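Local coordinates for putative ADP-Ribosyltransferase Scabin (Streptomyces scabiei 87.22, PDB 5EWY), which probably acts as a secreted toxin that transfers ADP-ribose from NAD+ to DNA, and is captured here with an inhibitor bound, at residues D47-A52 with V57-I62; P66-T71 with A162-I167; V85-G90 with E189-P194; Y101-Y106 with G141-N146; S105-N110 with D151-A156. One frame throughout, in Å; residues are numbered along the deposited sequence.

Contact 1: residues D47-A52 with V57-I62; sequences DPVHAA and VDVERI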
# COMPACT_ATOMS: atom_id res chain seq x y z
N ASP A 47 8.87 15.47 -0.29
CA ASP A 47 7.90 15.16 0.75
C ASP A 47 7.78 13.64 0.90
O ASP A 47 7.37 12.96 -0.05
CB ASP A 47 6.56 15.76 0.35
CG ASP A 47 5.47 15.49 1.34
OD1 ASP A 47 5.74 14.89 2.40
OD2 ASP A 47 4.33 15.91 1.05
N PRO A 48 8.12 13.07 2.06
CA PRO A 48 8.08 11.61 2.19
C PRO A 48 6.68 11.03 2.16
O PRO A 48 6.54 9.83 1.92
CB PRO A 48 8.77 11.35 3.54
CG PRO A 48 8.47 12.57 4.33
CD PRO A 48 8.41 13.72 3.35
N VAL A 49 5.65 11.86 2.38
CA VAL A 49 4.27 11.42 2.26
C VAL A 49 3.57 12.19 1.15
O VAL A 49 2.38 12.49 1.22
CB VAL A 49 3.51 11.53 3.60
CG1 VAL A 49 4.12 10.58 4.62
CG2 VAL A 49 3.49 12.96 4.12
N HIS A 50 4.33 12.49 0.09
CA HIS A 50 3.74 13.07 -1.11
C HIS A 50 2.48 12.33 -1.54
O HIS A 50 1.54 12.93 -2.06
CB HIS A 50 4.76 13.03 -2.25
CG HIS A 50 4.22 13.55 -3.54
ND1 HIS A 50 3.88 14.87 -3.72
CD2 HIS A 50 3.95 12.92 -4.71
CE1 HIS A 50 3.43 15.04 -4.95
NE2 HIS A 50 3.47 13.88 -5.57
N ALA A 51 2.46 11.01 -1.36
CA ALA A 51 1.36 10.20 -1.87
C ALA A 51 0.12 10.24 -0.99
O ALA A 51 -0.91 9.73 -1.41
CB ALA A 51 1.80 8.75 -1.97
N ALA A 52 0.19 10.87 0.17
CA ALA A 52 -0.85 10.70 1.18
C ALA A 52 -2.20 11.24 0.70
O ALA A 52 -2.30 12.35 0.17
CB ALA A 52 -0.43 11.43 2.45
N VAL A 57 -1.45 13.35 8.38
CA VAL A 57 -0.57 12.40 9.04
C VAL A 57 0.66 13.13 9.55
O VAL A 57 1.19 14.04 8.90
CB VAL A 57 -0.21 11.25 8.09
CG1 VAL A 57 0.50 11.77 6.82
CG2 VAL A 57 0.64 10.22 8.82
N ASP A 58 1.13 12.72 10.72
CA ASP A 58 2.25 13.36 11.40
C ASP A 58 3.46 12.42 11.33
O ASP A 58 3.60 11.51 12.16
CB ASP A 58 1.89 13.69 12.84
CG ASP A 58 3.03 14.36 13.58
OD1 ASP A 58 4.07 14.64 12.94
OD2 ASP A 58 2.87 14.63 14.79
N VAL A 59 4.34 12.68 10.37
CA VAL A 59 5.50 11.83 10.12
C VAL A 59 6.40 11.73 11.35
O VAL A 59 7.07 10.72 11.56
CB VAL A 59 6.27 12.34 8.89
CG1 VAL A 59 7.64 11.69 8.77
CG2 VAL A 59 5.46 12.09 7.63
N GLU A 60 6.45 12.78 12.17
CA GLU A 60 7.34 12.76 13.32
C GLU A 60 6.88 11.77 14.38
O GLU A 60 7.67 11.43 15.27
CB GLU A 60 7.49 14.17 13.90
CG GLU A 60 8.28 15.10 12.98
CD GLU A 60 8.36 16.53 13.51
OE1 GLU A 60 7.92 16.78 14.65
OE2 GLU A 60 8.88 17.40 12.78
N ARG A 61 5.63 11.30 14.31
CA ARG A 61 5.11 10.35 15.28
C ARG A 61 5.33 8.90 14.88
O ARG A 61 5.02 8.00 15.66
CB ARG A 61 3.62 10.59 15.50
CG ARG A 61 3.33 11.86 16.29
CD ARG A 61 1.85 12.15 16.36
NE ARG A 61 1.10 11.08 17.02
CZ ARG A 61 -0.22 10.96 16.96
NH1 ARG A 61 -0.94 11.82 16.26
NH2 ARG A 61 -0.82 9.95 17.59
N ILE A 62 5.87 8.65 13.68
CA ILE A 62 6.13 7.28 13.26
C ILE A 62 7.22 6.70 14.15
O ILE A 62 8.26 7.34 14.38
CB ILE A 62 6.55 7.24 11.79
CG1 ILE A 62 5.42 7.74 10.89
CG2 ILE A 62 6.95 5.83 11.40
CD1 ILE A 62 5.87 8.03 9.47

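Contact 2: residues P66-T71 with A162-I167; sequences PVWRTT and AFPGGI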
# COMPACT_ATOMS: atom_id res chain seq x y z
N PRO A 66 11.48 5.51 10.57
CA PRO A 66 11.12 4.77 9.36
C PRO A 66 12.27 4.71 8.37
O PRO A 66 13.06 5.65 8.23
CB PRO A 66 9.94 5.57 8.79
CG PRO A 66 10.14 6.92 9.29
CD PRO A 66 10.75 6.79 10.65
N VAL A 67 12.38 3.57 7.72
CA VAL A 67 13.20 3.42 6.53
C VAL A 67 12.25 3.51 5.35
O VAL A 67 11.41 2.62 5.13
CB VAL A 67 13.99 2.11 6.54
CG1 VAL A 67 14.82 2.00 5.28
CG2 VAL A 67 14.86 2.02 7.77
N TRP A 68 12.36 4.58 4.57
CA TRP A 68 11.44 4.81 3.47
C TRP A 68 11.84 4.00 2.26
O TRP A 68 13.03 3.84 1.97
CB TRP A 68 11.45 6.29 3.09
CG TRP A 68 11.02 7.16 4.21
CD1 TRP A 68 11.83 7.83 5.09
CD2 TRP A 68 9.68 7.46 4.60
NE1 TRP A 68 11.07 8.53 5.99
CE2 TRP A 68 9.74 8.32 5.71
CE3 TRP A 68 8.42 7.09 4.11
CZ2 TRP A 68 8.60 8.81 6.34
CZ3 TRP A 68 7.29 7.59 4.73
CH2 TRP A 68 7.39 8.44 5.83
N ARG A 69 10.83 3.51 1.55
CA ARG A 69 11.05 2.84 0.28
C ARG A 69 11.53 3.85 -0.75
O ARG A 69 10.99 4.95 -0.87
CB ARG A 69 9.73 2.21 -0.16
CG ARG A 69 9.66 1.84 -1.64
CD ARG A 69 8.37 1.08 -1.89
NE ARG A 69 7.96 1.00 -3.29
CZ ARG A 69 7.24 1.94 -3.90
NH1 ARG A 69 6.87 1.78 -5.17
NH2 ARG A 69 6.93 3.05 -3.27
N THR A 70 12.58 3.48 -1.49
CA THR A 70 13.15 4.37 -2.49
C THR A 70 13.01 3.81 -3.90
O THR A 70 13.43 4.47 -4.85
CB THR A 70 14.62 4.70 -2.19
OG1 THR A 70 15.39 3.50 -2.18
CG2 THR A 70 14.74 5.38 -0.84
N THR A 71 12.49 2.61 -4.05
CA THR A 71 12.18 2.06 -5.35
C THR A 71 10.78 2.51 -5.77
O THR A 71 10.04 3.14 -5.01
CB THR A 71 12.29 0.54 -5.32
OG1 THR A 71 11.40 0.03 -4.32
CG2 THR A 71 13.70 0.11 -4.99
N ALA A 162 4.13 0.37 4.25
CA ALA A 162 3.06 1.07 4.95
C ALA A 162 3.04 2.54 4.54
O ALA A 162 4.04 3.25 4.72
CB ALA A 162 3.26 0.97 6.45
N PHE A 163 1.90 3.00 4.01
CA PHE A 163 1.79 4.36 3.52
C PHE A 163 1.18 5.27 4.58
O PHE A 163 -0.04 5.20 4.83
CB PHE A 163 0.98 4.42 2.22
CG PHE A 163 1.81 4.07 1.03
CD1 PHE A 163 2.53 5.04 0.36
CD2 PHE A 163 1.96 2.74 0.65
CE1 PHE A 163 3.35 4.70 -0.70
CE2 PHE A 163 2.78 2.39 -0.40
CZ PHE A 163 3.49 3.37 -1.08
N PRO A 164 1.96 6.12 5.25
CA PRO A 164 1.36 7.03 6.24
C PRO A 164 0.51 8.08 5.55
O PRO A 164 0.97 8.75 4.61
CB PRO A 164 2.58 7.66 6.94
CG PRO A 164 3.78 6.89 6.45
CD PRO A 164 3.40 6.34 5.10
N GLY A 165 -0.73 8.21 5.99
CA GLY A 165 -1.68 9.07 5.32
C GLY A 165 -2.36 8.43 4.14
O GLY A 165 -3.16 9.09 3.47
N GLY A 166 -2.07 7.16 3.87
CA GLY A 166 -2.67 6.47 2.75
C GLY A 166 -2.13 6.92 1.41
O GLY A 166 -0.98 7.35 1.29
N ILE A 167 -2.97 6.76 0.39
CA ILE A 167 -2.54 6.79 -1.01
C ILE A 167 -3.63 7.45 -1.83
O ILE A 167 -4.76 6.93 -1.91
CB ILE A 167 -2.29 5.38 -1.55
CG1 ILE A 167 -1.33 4.58 -0.65
CG2 ILE A 167 -1.75 5.45 -2.99
CD1 ILE A 167 -1.28 3.12 -1.00

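Contact 3: residues V85-G90 with E189-P194; sequences VVFEQG and ECVGNP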
# COMPACT_ATOMS: atom_id res chain seq x y z
N VAL A 85 -15.33 2.85 -4.97
CA VAL A 85 -14.97 3.65 -3.80
C VAL A 85 -13.50 4.02 -3.83
O VAL A 85 -13.13 5.19 -3.65
CB VAL A 85 -15.32 2.86 -2.53
CG1 VAL A 85 -14.93 3.66 -1.29
CG2 VAL A 85 -16.81 2.46 -2.51
N VAL A 86 -12.63 3.03 -4.06
CA VAL A 86 -11.19 3.28 -4.04
C VAL A 86 -10.77 4.22 -5.16
O VAL A 86 -9.94 5.11 -4.96
CB VAL A 86 -10.43 1.95 -4.10
CG1 VAL A 86 -8.93 2.18 -4.24
CG2 VAL A 86 -10.68 1.13 -2.86
N PHE A 87 -11.34 4.07 -6.35
CA PHE A 87 -10.92 4.97 -7.42
C PHE A 87 -11.39 6.40 -7.15
O PHE A 87 -10.74 7.35 -7.60
CB PHE A 87 -11.45 4.49 -8.77
CG PHE A 87 -10.85 3.19 -9.24
CD1 PHE A 87 -9.76 2.60 -8.60
CD2 PHE A 87 -11.37 2.58 -10.37
CE1 PHE A 87 -9.23 1.38 -9.06
CE2 PHE A 87 -10.83 1.38 -10.83
CZ PHE A 87 -9.77 0.80 -10.19
N GLU A 88 -12.49 6.58 -6.43
CA GLU A 88 -12.92 7.93 -6.11
C GLU A 88 -12.11 8.53 -4.96
O GLU A 88 -11.74 9.71 -5.02
CB GLU A 88 -14.41 7.90 -5.78
CG GLU A 88 -15.02 9.27 -5.58
CD GLU A 88 -16.44 9.35 -6.10
OE1 GLU A 88 -16.64 9.08 -7.30
OE2 GLU A 88 -17.35 9.67 -5.30
N GLN A 89 -11.85 7.76 -3.90
CA GLN A 89 -11.28 8.29 -2.67
C GLN A 89 -9.79 8.03 -2.51
O GLN A 89 -9.17 8.63 -1.63
CB GLN A 89 -11.88 7.60 -1.44
CG GLN A 89 -13.30 7.78 -1.22
CD GLN A 89 -13.76 7.02 0.01
OE1 GLN A 89 -12.99 6.30 0.68
NE2 GLN A 89 -15.00 7.16 0.33
N GLY A 90 -9.24 7.11 -3.28
CA GLY A 90 -7.94 6.56 -2.93
C GLY A 90 -8.09 5.61 -1.76
O GLY A 90 -9.20 5.18 -1.43
N GLU A 189 -11.78 -9.34 -15.82
CA GLU A 189 -12.56 -8.38 -15.05
C GLU A 189 -11.68 -7.35 -14.34
O GLU A 189 -12.20 -6.56 -13.54
CB GLU A 189 -13.44 -9.12 -14.04
CG GLU A 189 -14.38 -10.11 -14.68
CD GLU A 189 -15.19 -10.88 -13.67
OE1 GLU A 189 -15.55 -10.30 -12.62
OE2 GLU A 189 -15.45 -12.08 -13.92
N CYS A 190 -10.40 -7.28 -14.67
CA CYS A 190 -9.59 -6.18 -14.16
C CYS A 190 -10.09 -4.86 -14.72
O CYS A 190 -10.68 -4.80 -15.81
CB CYS A 190 -8.11 -6.37 -14.50
SG CYS A 190 -7.36 -7.94 -13.99
N VAL A 191 -9.88 -3.79 -13.95
CA VAL A 191 -10.34 -2.45 -14.32
C VAL A 191 -9.21 -1.47 -14.05
O VAL A 191 -8.59 -1.50 -12.98
CB VAL A 191 -11.57 -2.02 -13.49
CG1 VAL A 191 -12.11 -0.67 -13.94
CG2 VAL A 191 -12.68 -3.08 -13.58
N GLY A 192 -8.93 -0.60 -15.02
CA GLY A 192 -8.03 0.50 -14.77
C GLY A 192 -8.72 1.67 -14.11
O GLY A 192 -9.87 1.99 -14.39
N ASN A 193 -7.97 2.34 -13.24
CA ASN A 193 -8.47 3.53 -12.57
C ASN A 193 -8.39 4.72 -13.52
O ASN A 193 -7.29 5.07 -13.97
CB ASN A 193 -7.62 3.78 -11.32
CG ASN A 193 -7.99 5.05 -10.59
OD1 ASN A 193 -9.02 5.66 -10.86
ND2 ASN A 193 -7.14 5.45 -9.66
N PRO A 194 -9.51 5.36 -13.86
CA PRO A 194 -9.45 6.51 -14.78
C PRO A 194 -8.63 7.67 -14.24
O PRO A 194 -8.19 8.53 -15.01
CB PRO A 194 -10.92 6.90 -14.98
CG PRO A 194 -11.63 6.34 -13.84
CD PRO A 194 -10.89 5.09 -13.43

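Contact 4: residues Y101-Y106 with G141-N146; sequences YDIESY and GGVDVN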
# COMPACT_ATOMS: atom_id res chain seq x y z
N TYR A 101 0.56 4.73 15.67
CA TYR A 101 1.70 5.13 14.85
C TYR A 101 2.88 4.18 14.99
O TYR A 101 3.82 4.27 14.19
CB TYR A 101 2.15 6.55 15.22
CG TYR A 101 1.46 7.62 14.42
CD1 TYR A 101 0.17 8.02 14.74
CD2 TYR A 101 2.08 8.22 13.34
CE1 TYR A 101 -0.48 9.00 14.00
CE2 TYR A 101 1.44 9.20 12.60
CZ TYR A 101 0.16 9.58 12.94
OH TYR A 101 -0.49 10.56 12.22
N ASP A 102 2.89 3.28 15.97
CA ASP A 102 4.00 2.34 16.07
C ASP A 102 3.81 1.21 15.07
O ASP A 102 2.80 0.50 15.09
CB ASP A 102 4.17 1.77 17.47
CG ASP A 102 5.39 0.88 17.55
OD1 ASP A 102 6.52 1.43 17.56
OD2 ASP A 102 5.24 -0.36 17.57
N ILE A 103 4.80 1.04 14.20
CA ILE A 103 4.66 0.12 13.07
C ILE A 103 4.61 -1.32 13.55
O ILE A 103 3.79 -2.12 13.08
CB ILE A 103 5.79 0.35 12.06
CG1 ILE A 103 5.51 1.65 11.30
CG2 ILE A 103 5.90 -0.83 11.09
CD1 ILE A 103 6.71 2.27 10.76
N GLU A 104 5.51 -1.69 14.47
CA GLU A 104 5.51 -3.06 14.98
C GLU A 104 4.17 -3.41 15.62
O GLU A 104 3.63 -4.50 15.40
CB GLU A 104 6.66 -3.23 15.98
CG GLU A 104 7.07 -4.65 16.22
CD GLU A 104 8.16 -4.78 17.27
OE1 GLU A 104 8.52 -3.78 17.94
OE2 GLU A 104 8.65 -5.92 17.43
N SER A 105 3.61 -2.48 16.41
CA SER A 105 2.32 -2.72 17.04
C SER A 105 1.23 -2.93 16.00
O SER A 105 0.43 -3.85 16.11
CB SER A 105 1.94 -1.54 17.96
OG SER A 105 2.83 -1.40 19.05
N TYR A 106 1.22 -2.08 14.96
CA TYR A 106 0.18 -2.13 13.92
C TYR A 106 0.26 -3.45 13.15
O TYR A 106 -0.77 -4.07 12.86
CB TYR A 106 0.38 -0.95 12.97
CG TYR A 106 -0.33 -1.06 11.64
CD1 TYR A 106 -1.71 -0.97 11.57
CD2 TYR A 106 0.38 -1.23 10.45
CE1 TYR A 106 -2.37 -1.06 10.36
CE2 TYR A 106 -0.28 -1.33 9.24
CZ TYR A 106 -1.66 -1.25 9.20
OH TYR A 106 -2.34 -1.34 8.01
N GLY A 141 7.33 6.42 -2.34
CA GLY A 141 7.52 6.44 -0.90
C GLY A 141 6.97 5.24 -0.18
O GLY A 141 7.06 4.10 -0.65
N GLY A 142 6.40 5.49 0.99
CA GLY A 142 5.98 4.40 1.86
C GLY A 142 7.10 3.95 2.78
O GLY A 142 8.28 4.11 2.50
N VAL A 143 6.70 3.46 3.94
CA VAL A 143 7.65 2.93 4.92
C VAL A 143 7.86 1.45 4.63
O VAL A 143 6.91 0.66 4.66
CB VAL A 143 7.14 3.14 6.35
CG1 VAL A 143 8.14 2.56 7.33
CG2 VAL A 143 6.88 4.62 6.64
N ASP A 144 9.10 1.05 4.37
CA ASP A 144 9.41 -0.36 4.15
C ASP A 144 9.44 -1.05 5.51
O ASP A 144 10.33 -0.81 6.33
CB ASP A 144 10.74 -0.49 3.40
CG ASP A 144 11.05 -1.93 3.02
OD1 ASP A 144 10.89 -2.81 3.89
OD2 ASP A 144 11.45 -2.19 1.87
N VAL A 145 8.44 -1.90 5.76
CA VAL A 145 8.25 -2.43 7.10
C VAL A 145 9.44 -3.27 7.52
O VAL A 145 9.98 -3.10 8.62
CB VAL A 145 6.93 -3.22 7.19
CG1 VAL A 145 6.86 -4.04 8.50
CG2 VAL A 145 5.76 -2.27 7.14
N ASN A 146 9.86 -4.22 6.68
CA ASN A 146 10.94 -5.11 7.10
C ASN A 146 12.27 -4.37 7.24
O ASN A 146 13.09 -4.74 8.09
CB ASN A 146 11.07 -6.29 6.15
CG ASN A 146 9.92 -7.25 6.25
OD1 ASN A 146 9.00 -7.07 7.08
ND2 ASN A 146 9.93 -8.27 5.42

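Contact 5: residues S105-N110 with D151-A156; sequences SYVLVN and DRHKWA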
# COMPACT_ATOMS: atom_id res chain seq x y z
N SER A 105 3.61 -2.48 16.41
CA SER A 105 2.32 -2.72 17.04
C SER A 105 1.23 -2.93 16.00
O SER A 105 0.43 -3.85 16.11
CB SER A 105 1.94 -1.54 17.96
OG SER A 105 2.83 -1.40 19.05
N TYR A 106 1.22 -2.08 14.96
CA TYR A 106 0.18 -2.13 13.92
C TYR A 106 0.26 -3.45 13.15
O TYR A 106 -0.77 -4.07 12.86
CB TYR A 106 0.38 -0.95 12.97
CG TYR A 106 -0.33 -1.06 11.64
CD1 TYR A 106 -1.71 -0.97 11.57
CD2 TYR A 106 0.38 -1.23 10.45
CE1 TYR A 106 -2.37 -1.06 10.36
CE2 TYR A 106 -0.28 -1.33 9.24
CZ TYR A 106 -1.66 -1.25 9.20
OH TYR A 106 -2.34 -1.34 8.01
N VAL A 107 1.47 -3.90 12.85
CA VAL A 107 1.67 -5.14 12.11
C VAL A 107 1.25 -6.35 12.93
O VAL A 107 0.69 -7.32 12.39
CB VAL A 107 3.15 -5.24 11.69
CG1 VAL A 107 3.51 -6.67 11.23
CG2 VAL A 107 3.45 -4.21 10.60
N LEU A 108 1.56 -6.35 14.22
CA LEU A 108 1.31 -7.53 15.04
C LEU A 108 -0.14 -7.61 15.48
O LEU A 108 -0.71 -8.71 15.55
CB LEU A 108 2.21 -7.51 16.28
CG LEU A 108 2.20 -8.83 17.05
CD1 LEU A 108 2.94 -9.90 16.27
CD2 LEU A 108 2.82 -8.66 18.43
N VAL A 109 -0.76 -6.48 15.79
CA VAL A 109 -2.08 -6.42 16.41
C VAL A 109 -2.91 -5.45 15.59
O VAL A 109 -2.70 -4.24 15.67
CB VAL A 109 -2.01 -5.96 17.87
CG1 VAL A 109 -3.41 -5.78 18.44
CG2 VAL A 109 -1.23 -6.96 18.70
N ASN A 110 -3.84 -5.99 14.81
CA ASN A 110 -4.68 -5.14 13.97
C ASN A 110 -5.37 -4.09 14.83
O ASN A 110 -6.03 -4.42 15.83
CB ASN A 110 -5.72 -6.00 13.24
CG ASN A 110 -6.50 -5.22 12.19
OD1 ASN A 110 -6.10 -4.13 11.79
ND2 ASN A 110 -7.62 -5.78 11.75
N ASP A 151 13.37 -8.30 9.49
CA ASP A 151 12.74 -9.33 8.67
C ASP A 151 12.54 -10.63 9.43
O ASP A 151 12.38 -11.69 8.81
CB ASP A 151 13.51 -9.56 7.37
CG ASP A 151 14.93 -10.05 7.59
OD1 ASP A 151 15.30 -10.35 8.74
OD2 ASP A 151 15.67 -10.14 6.60
N ARG A 152 12.51 -10.57 10.76
CA ARG A 152 12.39 -11.75 11.60
C ARG A 152 11.06 -11.83 12.33
O ARG A 152 10.79 -12.84 12.99
CB ARG A 152 13.52 -11.76 12.65
CG ARG A 152 14.92 -11.69 12.06
CD ARG A 152 15.27 -12.95 11.31
NE ARG A 152 16.63 -12.89 10.77
CZ ARG A 152 17.73 -13.14 11.48
NH1 ARG A 152 17.64 -13.46 12.77
NH2 ARG A 152 18.92 -13.05 10.90
N HIS A 153 10.23 -10.79 12.24
CA HIS A 153 8.96 -10.80 12.94
C HIS A 153 7.97 -11.72 12.24
O HIS A 153 8.18 -12.18 11.11
CB HIS A 153 8.40 -9.38 13.04
CG HIS A 153 8.09 -8.76 11.72
ND1 HIS A 153 6.84 -8.81 11.14
CD2 HIS A 153 8.88 -8.09 10.84
CE1 HIS A 153 6.87 -8.19 9.98
NE2 HIS A 153 8.10 -7.74 9.78
N LYS A 154 6.88 -12.00 12.96
CA LYS A 154 5.94 -13.03 12.54
C LYS A 154 5.45 -12.83 11.12
O LYS A 154 5.21 -13.81 10.40
CB LYS A 154 4.75 -13.03 13.51
CG LYS A 154 3.73 -14.10 13.23
CD LYS A 154 2.90 -14.43 14.48
CE LYS A 154 2.15 -13.21 15.01
NZ LYS A 154 1.40 -13.52 16.27
N TRP A 155 5.25 -11.58 10.71
CA TRP A 155 4.62 -11.27 9.44
C TRP A 155 5.61 -10.76 8.39
O TRP A 155 5.21 -10.10 7.42
CB TRP A 155 3.49 -10.26 9.67
CG TRP A 155 2.41 -10.88 10.50
CD1 TRP A 155 2.05 -10.54 11.75
CD2 TRP A 155 1.60 -12.00 10.13
NE1 TRP A 155 1.03 -11.37 12.20
CE2 TRP A 155 0.73 -12.26 11.20
CE3 TRP A 155 1.50 -12.78 8.97
CZ2 TRP A 155 -0.21 -13.29 11.17
CZ3 TRP A 155 0.56 -13.80 8.93
CH2 TRP A 155 -0.28 -14.04 10.03
N ALA A 156 6.89 -11.11 8.54
CA ALA A 156 7.87 -10.61 7.59
C ALA A 156 7.59 -11.09 6.19
O ALA A 156 7.96 -10.41 5.22
CB ALA A 156 9.28 -11.03 8.02

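Contact 1: residues D47-A52 with V57-I62
Val-49 meets Val-59 through methyl groups, CG1 of the former lying 3.6 Å from CG2 of the latter. Two short loop turns, each carrying an Asx turn, are packed here against one another ahead of strand 75-79, without any hydrogen bond between them. The two valine side chains lie antiparallel and overlap, and Val-59 CG2 also sits 4.1 Å from Val-49 CG2. At a chi1 of -64° both methyls of Val-49 face the other loop, and Val-49 CG2 reaches Val-57 CG1 at 4.2 Å. Ala-52 CB adds a looser touch to Val-57 CG1, while Pro-48 CG lies 4.5 Å from Val-59 CG2. Pro-164 of strand 160-164 belongs to the same first layer, packing on both Val-49 and Val-57. Small branched or ring side chains suit such a place, since they pack closely between the two turns and have no polar atoms to satisfy.

The next layer fixes the turns themselves. Asp-47 OD1 accepts from Val-49 N at 3.0 Å, from above the carboxylate plane, and type I turns run from Asp-47 to His-50 and from Val-49 to Ala-52. In segment 57-62 Asp-58 OD1 accepts from Glu-60 N in the same manner, at the start of the 3-10 turn 59-61. Further out, the backbone N of Asp-58 is hydrogen-bonded to the hydroxyl OH of Tyr-101.

Contact 2: residues P66-T71 with A162-I167
Trp-68 brings CZ3 and CH2 of its six-membered ring obliquely to Pro-164 CG, 4.0 Å from each. A chi1 of -61° puts the indole there, on the far side of CB from its own carbonyl, and Pro-66 CB packs over one of its faces. Proline offers a rigid apolar partner and cuts down the demand for backbone bonds on its side of strand 160-164, the central strand of the sheet 115-119, 160-164, 143-144.

Arg-69 approaches differently. Its chain is extended from CG to NE, and only at chi4 (-86°) does the guanidinium swing across, bringing NH2 within 4.1 Å of Phe-163 CZ. Because NH2 lies near the ring plane and not over the face, this is not a cation-pi contact. Thr-71 O lies 3.2 Å above the centre of the guanidinium plane.

Pro-164 is the second residue of a type II turn, Phe-163 to Gly-166, closed by Gly-166 N to Phe-163 O at 3.0 Å. Proline suits that position and glycine the third, where Gly-165 takes angles at which a CB would press on the preceding carbonyl.

The buried arginine donates to backbone carbonyls, NH2 to Gly-141 O and Ala-139 O and NH1 to Gly-73 O. These dipoles, negative ends inward, probably stabilise the buried positive charge, whereas the phenyl edge adds only van der Waals packing.

Contact 3: residues V85-G90 with E189-P194
Phe-87 and Asn-193 lie flat upon each other, the phenyl ring and the side-chain amide being stacked with planes 10° apart. Asn-193 CB stands over the centre of the Phe-87 ring, 3.6 Å from the centroid and almost on its normal, a CH-pi contact. From there the amide runs back toward the stem of the phenylalanine: Asn-193 CG lies 3.6 Å from Phe-87 CD1, and Asn-193 OD1 comes to 3.4 Å from Phe-87 CB. The two side chains thus overlap head to tail. Asn-193 manages this because its CG is anti to the backbone N (chi1 176°), which carries the amide over the ring face, back toward Phe-87 CB.

At the edge of the ring, Val-191 CG1 touches Phe-87 CE2 at 3.9 Å in the ring plane, and the carbonyl O of Val-191 also comes to the edge near Phe-87 CZ. Pro-194 CD makes a separate, oblique contact, 4.0 Å from Phe-87 CD2. In the fold, this contact fastens helix 83-89 against strand 184-192, an outermost strand of the four-stranded antiparallel sheet, whose neighbour 172-179 is joined to it by the disulfide Cys-176 to Cys-190. A phenyl ring suits burial against the sheet, where it also meets Val-172, Val-175 and Tyr-135.

Asparagine suits the position because one flat group can stack on the ring and still hydrogen-bond through both polar atoms: ND2 reaches Val-172 O and Thr-169 OG1, and OD1 accepts from His-195 N. Thr-169 OG1 and His-195 ND1 in turn hydrogen-bond Phe-87 O, near the helix end, where Gly-90 leaves helical angles with positive phi and Gly-90 N bonds Val-86 O at 2.7 Å.

Contact 4: residues Y101-Y106 with G141-N146
Ile-103 packs both of its branches on two valines that lie on successive elements, Val-143 on strand 143-144 and Val-145 on helix 145-149. Each segment carries a helix start capped by an aspartate at the N-cap, so the contact joins the first turn of helix 103-108 to a strand-to-helix junction.

The interaction across the gap is purely apolar. Ile-103 CD1 reaches Val-143 CG1 at 3.7 Å, the side chains passing at a slant. With chi1 at -74° the two branches of the isoleucine part, the longer one going to Val-143, while Ile-103 CG2 lies 4.2 Å from Val-145 CG2. A residue with a long and a short arm is well suited to bridging two neighbours of this kind. Ile-62, Thr-148 and Ile-149 also touch Ile-103. Val-145 lies on Glu-160 of the inhibitor pocket as well, its side chain about 7 Å from the bound inhibitor.

No polar interaction crosses between the two segments. Asp-102 OD2 accepts from Ser-105 N at 2.9 Å, on the anti side, 24° out of the carboxylate plane, and so holds the helix start that carries Ile-103. An aspartate suits this N-cap because its short side chain can fold back on the backbone N-H groups of the first turn. Asp-144 splits its carboxylate: OD1 caps a backbone N of the following helix, and OD2 is hydrogen-bonded to Tyr-120 OH.

Contact 5: residues S105-N110 with D151-A156
Trp-155 leans on the last turn of helix 103-108 at Val-107, and its side chain can be followed atom by atom. Trp-155 CB starts the contact, 3.9 Å from Val-107 CG1. From CB the chain swings to the backbone N side (chi1 -65°), which turns the five-membered ring toward the Val-107 carbonyl. Trp-155 CD1 comes to 3.6 Å from the backbone O of Val-107. Trp-155 NE1 is farther from that same oxygen of Val-107, at 4.1 Å, and makes no hydrogen bond with it. One face of the indole is covered near its rim by CG of the adjacent Lys-154.

Segment 151-156 leads toward Gln-158 and Glu-160, both in the inhibitor pocket; their spacing fits the Q-x-E motif of ADP-ribosyltransferases, which makes this probably part of the so-called ARTT loop. On the helix side, Asn-110 touches the inhibitor, just beyond the point where Val-109 departs from helical angles.

Val-107 CG1 serves a second partner as well, His-153 CE1 at 3.9 Å, the two side chains crossing at about a right angle. A beta-branched residue suits this ledge, as its other methyl, CG2, is left to pack on Val-145. In the imidazole, NE2 is hydrogen-bonded to Asn-146 OD1, and Ala-156 N of the same turn lies above one face, its own bond to His-153 O closing a type I turn. Nearer the solvent, Leu-108 CD1 meets the aliphatic chain of Lys-154, which bends at chi3 (59°) to bring CE to 3.6 Å and NZ to 3.9 Å.

Overall arrangement
From the N terminus, contact 1 closes a short loop by folding 57-62 back on 47-52, and contact 2 opens soon after it in series. The loop of contact 2 is long, running from 66-71 to strand 160-164, and it encloses contacts 4 and 5, which both start on helix 103-108. Contact 3 begins within it at helix 83-89 but ends later, at 189-194; it therefore crosses contact 2 while enclosing 4 and 5. Contacts 1, 2 and 4 touch one another round the three-stranded sheet, and 5 continues from 4 through Val-145 and Asn-146 toward the inhibitor site. Contact 3 ties the four-stranded sheet to its helix across the chain's centre from contacts 2, 4 and 5.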